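PDB 3H38: tRNA nucleotidyl transferase-related protein from Thermotoga maritima, which probably builds or repairs the CCA end of tRNA by magnesium-dependent nucleotidyl transfer from CTP and ATP, as a class II CCA-adding enzyme. Local coordinates for residues G275-F280 and V343-I348. Numbering follows the deposited sequence.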
ATOM      1  N   GLY A 275      -7.096 -10.004 -12.690  1.00 56.99           N
ATOM      2  CA  GLY A 275      -6.323  -8.792 -12.917  1.00 59.22           C
ATOM      3  C   GLY A 275      -5.955  -8.057 -11.642  1.00 69.92           C
ATOM      4  O   GLY A 275      -6.130  -8.585 -10.544  1.00 74.72           O
ATOM      5  N   GLU A 276      -5.516  -6.813 -11.773  1.00 72.40           N
ATOM      6  CA  GLU A 276      -5.053  -6.016 -10.647  1.00 78.39           C
ATOM      7  C   GLU A 276      -6.130  -5.752  -9.606  1.00 72.55           C
ATOM      8  O   GLU A 276      -7.259  -5.480  -9.937  1.00 68.36           O
ATOM      9  CB  GLU A 276      -4.447  -4.681 -11.131  1.00 92.00           C
ATOM     10  CG  GLU A 276      -2.937  -4.740 -11.513  1.00106.24           C
ATOM     11  CD  GLU A 276      -2.197  -3.367 -11.524  1.00115.26           C
ATOM     12  OE1 GLU A 276      -2.603  -2.437 -12.270  1.00113.06           O
ATOM     13  OE2 GLU A 276      -1.178  -3.232 -10.803  1.00120.33           O
ATOM     14  N   VAL A 277      -5.758  -5.823  -8.338  1.00 64.32           N
ATOM     15  CA  VAL A 277      -6.697  -5.543  -7.260  1.00 62.34           C
ATOM     16  C   VAL A 277      -6.184  -4.393  -6.388  1.00 65.94           C
ATOM     17  O   VAL A 277      -5.142  -4.520  -5.739  1.00 73.95           O
ATOM     18  CB  VAL A 277      -6.929  -6.790  -6.376  1.00 59.08           C
ATOM     19  CG1 VAL A 277      -7.334  -6.386  -4.958  1.00 63.35           C
ATOM     20  CG2 VAL A 277      -7.970  -7.712  -6.999  1.00 52.96           C
ATOM     21  N   ASP A 278      -6.904  -3.273  -6.380  1.00 52.64           N
ATOM     22  CA  ASP A 278      -6.580  -2.192  -5.458  1.00 51.39           C
ATOM     23  C   ASP A 278      -6.924  -2.613  -4.030  1.00 48.06           C
ATOM     24  O   ASP A 278      -8.096  -2.675  -3.644  1.00 50.93           O
ATOM     25  CB  ASP A 278      -7.299  -0.894  -5.832  1.00 55.35           C
ATOM     26  CG  ASP A 278      -6.928   0.265  -4.912  1.00 62.70           C
ATOM     27  OD1 ASP A 278      -7.106   1.432  -5.318  1.00 62.44           O
ATOM     28  OD2 ASP A 278      -6.464   0.012  -3.778  1.00 66.76           O
ATOM     29  N   ARG A 279      -5.890  -2.899  -3.249  1.00 42.78           N
ATOM     30  CA  ARG A 279      -6.078  -3.424  -1.907  1.00 48.21           C
ATOM     31  C   ARG A 279      -6.713  -2.429  -0.959  1.00 48.26           C
ATOM     32  O   ARG A 279      -7.444  -2.832  -0.043  1.00 45.68           O
ATOM     33  CB  ARG A 279      -4.760  -3.927  -1.342  1.00 48.30           C
ATOM     34  CG  ARG A 279      -4.120  -4.911  -2.267  1.00 54.32           C
ATOM     35  CD  ARG A 279      -3.168  -5.814  -1.557  1.00 56.64           C
ATOM     36  NE  ARG A 279      -2.467  -6.626  -2.536  1.00 69.33           N
ATOM     37  CZ  ARG A 279      -1.422  -7.392  -2.254  1.00 78.91           C
ATOM     38  NH1 ARG A 279      -0.839  -8.087  -3.226  1.00 80.51           N
ATOM     39  NH2 ARG A 279      -0.961  -7.453  -1.006  1.00 79.40           N
ATOM     40  N   PHE A 280      -6.435  -1.142  -1.178  1.00 33.82           N
ATOM     41  CA  PHE A 280      -7.029  -0.094  -0.362  1.00 32.01           C
ATOM     42  C   PHE A 280      -8.575  -0.170  -0.433  1.00 35.54           C
ATOM     43  O   PHE A 280      -9.257  -0.139   0.585  1.00 33.73           O
ATOM     44  CB  PHE A 280      -6.501   1.290  -0.788  1.00 30.12           C
ATOM     45  CG  PHE A 280      -7.120   2.441  -0.028  1.00 28.15           C
ATOM     46  CD1 PHE A 280      -6.967   2.546   1.348  1.00 31.51           C
ATOM     47  CD2 PHE A 280      -7.842   3.420  -0.693  1.00 24.67           C
ATOM     48  CE1 PHE A 280      -7.545   3.602   2.056  1.00 30.57           C
ATOM     49  CE2 PHE A 280      -8.418   4.480   0.003  1.00 32.92           C
ATOM     50  CZ  PHE A 280      -8.272   4.561   1.393  1.00 28.17           C
ATOM     51  N   VAL A 343     -18.946  -6.762 -12.266  1.00 51.55           N
ATOM     52  CA  VAL A 343     -18.566  -6.044 -11.071  1.00 45.69           C
ATOM     53  C   VAL A 343     -17.063  -5.890 -10.985  1.00 43.41           C
ATOM     54  O   VAL A 343     -16.301  -6.610 -11.647  1.00 38.78           O
ATOM     55  CB  VAL A 343     -19.073  -6.778  -9.804  1.00 46.81           C
ATOM     56  CG1 VAL A 343     -20.599  -6.879  -9.811  1.00 35.85           C
ATOM     57  CG2 VAL A 343     -18.433  -8.173  -9.702  1.00 32.54           C
ATOM     58  N   SER A 344     -16.641  -4.939 -10.160  1.00 46.29           N
ATOM     59  CA  SER A 344     -15.229  -4.700  -9.924  1.00 44.73           C
ATOM     60  C   SER A 344     -14.583  -5.920  -9.287  1.00 50.22           C
ATOM     61  O   SER A 344     -15.222  -6.662  -8.538  1.00 59.46           O
ATOM     62  CB  SER A 344     -15.054  -3.506  -8.988  1.00 41.30           C
ATOM     63  OG  SER A 344     -15.324  -3.870  -7.646  1.00 38.42           O
ATOM     64  N   ASN A 345     -13.309  -6.122  -9.589  1.00 50.03           N
ATOM     65  CA  ASN A 345     -12.494  -7.085  -8.864  1.00 42.48           C
ATOM     66  C   ASN A 345     -12.627  -6.920  -7.362  1.00 42.65           C
ATOM     67  O   ASN A 345     -12.615  -7.895  -6.620  1.00 44.73           O
ATOM     68  CB  ASN A 345     -11.030  -6.894  -9.232  1.00 44.11           C
ATOM     69  CG  ASN A 345     -10.717  -7.375 -10.624  1.00 52.52           C
ATOM     70  OD1 ASN A 345      -9.547  -7.521 -10.986  1.00 54.16           O
ATOM     71  ND2 ASN A 345     -11.762  -7.635 -11.418  1.00 48.58           N
ATOM     72  N   GLU A 346     -12.729  -5.671  -6.914  1.00 44.52           N
ATOM     73  CA  GLU A 346     -12.792  -5.392  -5.487  1.00 46.62           C
ATOM     74  C   GLU A 346     -14.072  -5.967  -4.886  1.00 47.20           C
ATOM     75  O   GLU A 346     -14.049  -6.543  -3.790  1.00 43.99           O
ATOM     76  CB  GLU A 346     -12.657  -3.889  -5.210  1.00 50.85           C
ATOM     77  CG  GLU A 346     -11.235  -3.358  -5.422  1.00 54.57           C
ATOM     78  CD  GLU A 346     -10.842  -3.282  -6.892  1.00 57.14           C
ATOM     79  OE1 GLU A 346     -11.699  -2.931  -7.726  1.00 60.98           O
ATOM     80  OE2 GLU A 346      -9.672  -3.564  -7.221  1.00 64.28           O
ATOM     81  N   THR A 347     -15.176  -5.817  -5.619  1.00 42.71           N
ATOM     82  CA  THR A 347     -16.454  -6.374  -5.216  1.00 46.23           C
ATOM     83  C   THR A 347     -16.341  -7.893  -5.124  1.00 41.88           C
ATOM     84  O   THR A 347     -16.963  -8.530  -4.273  1.00 30.29           O
ATOM     85  CB  THR A 347     -17.567  -6.019  -6.221  1.00 48.47           C
ATOM     86  OG1 THR A 347     -17.893  -4.630  -6.108  1.00 48.89           O
ATOM     87  CG2 THR A 347     -18.830  -6.857  -5.948  1.00 46.10           C
ATOM     88  N   ILE A 348     -15.541  -8.468  -6.008  1.00 42.37           N
ATOM     89  CA  ILE A 348     -15.391  -9.915  -6.028  1.00 51.12           C
ATOM     90  C   ILE A 348     -14.753 -10.346  -4.728  1.00 45.99           C
ATOM     91  O   ILE A 348     -15.311 -11.169  -3.998  1.00 42.44           O
ATOM     92  CB  ILE A 348     -14.532 -10.382  -7.215  1.00 54.12           C
ATOM     93  CG1 ILE A 348     -15.365 -10.395  -8.503  1.00 50.81           C
ATOM     94  CG2 ILE A 348     -13.942 -11.744  -6.943  1.00 50.64           C
ATOM     95  CD1 ILE A 348     -14.615 -10.910  -9.699  1.00 52.19           C
TER
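Glu-346 reaches from the first turn of helix 345-352 against the extended backbone at Val-277 and Asp-278, in the short link 275-278 between helices 254-274 and 279-287. The chain bends at chi2 (72°), which brings CD round toward the link, and OE2 accepts from the backbone N of Asp-278 at 2.9 Å. The N-H meets this oxygen on its anti side, 23° out of the carboxylate plane, and the bond is bent, with 143° at the hydrogen. OE2 also lies 3.6 Å from CA of Val-277, while CG of Glu-346 rests 3.7 Å from the carbonyl O of Asp-278. An alanine at Glu-346 would probably leave the Asp-278 N-H without this acceptor and open a gap beside the link. The preceding residue, Asn-345, points at the same link: its CB packs 3.9 Å from CG2 of Val-277, the two side chains crossing obliquely. Val-277 is buried, and its side chain also touches Val-270 and Glu-271 of helix 254-274, whereas Asn-345 leans on Phe-274 of that helix. Both helices that begin here are N-capped. Ser-344 OG takes the N-H of Thr-347 at 2.8 Å, and Asp-278 OD2 takes those of Phe-280 and, beyond the segment, Tyr-281, both weakly. The contact thus joins two helix starts in the all-helical part of the chain, away from the nucleotide-binding residues. Asp-278 acts both ways, its carboxylate weakly capping its own helix and its N-H donating to Glu-346; Asp-278 OD2 and Glu-346 OE2 stay 5.9 Å apart, so the like charges are not in contact, though some repulsion is likely.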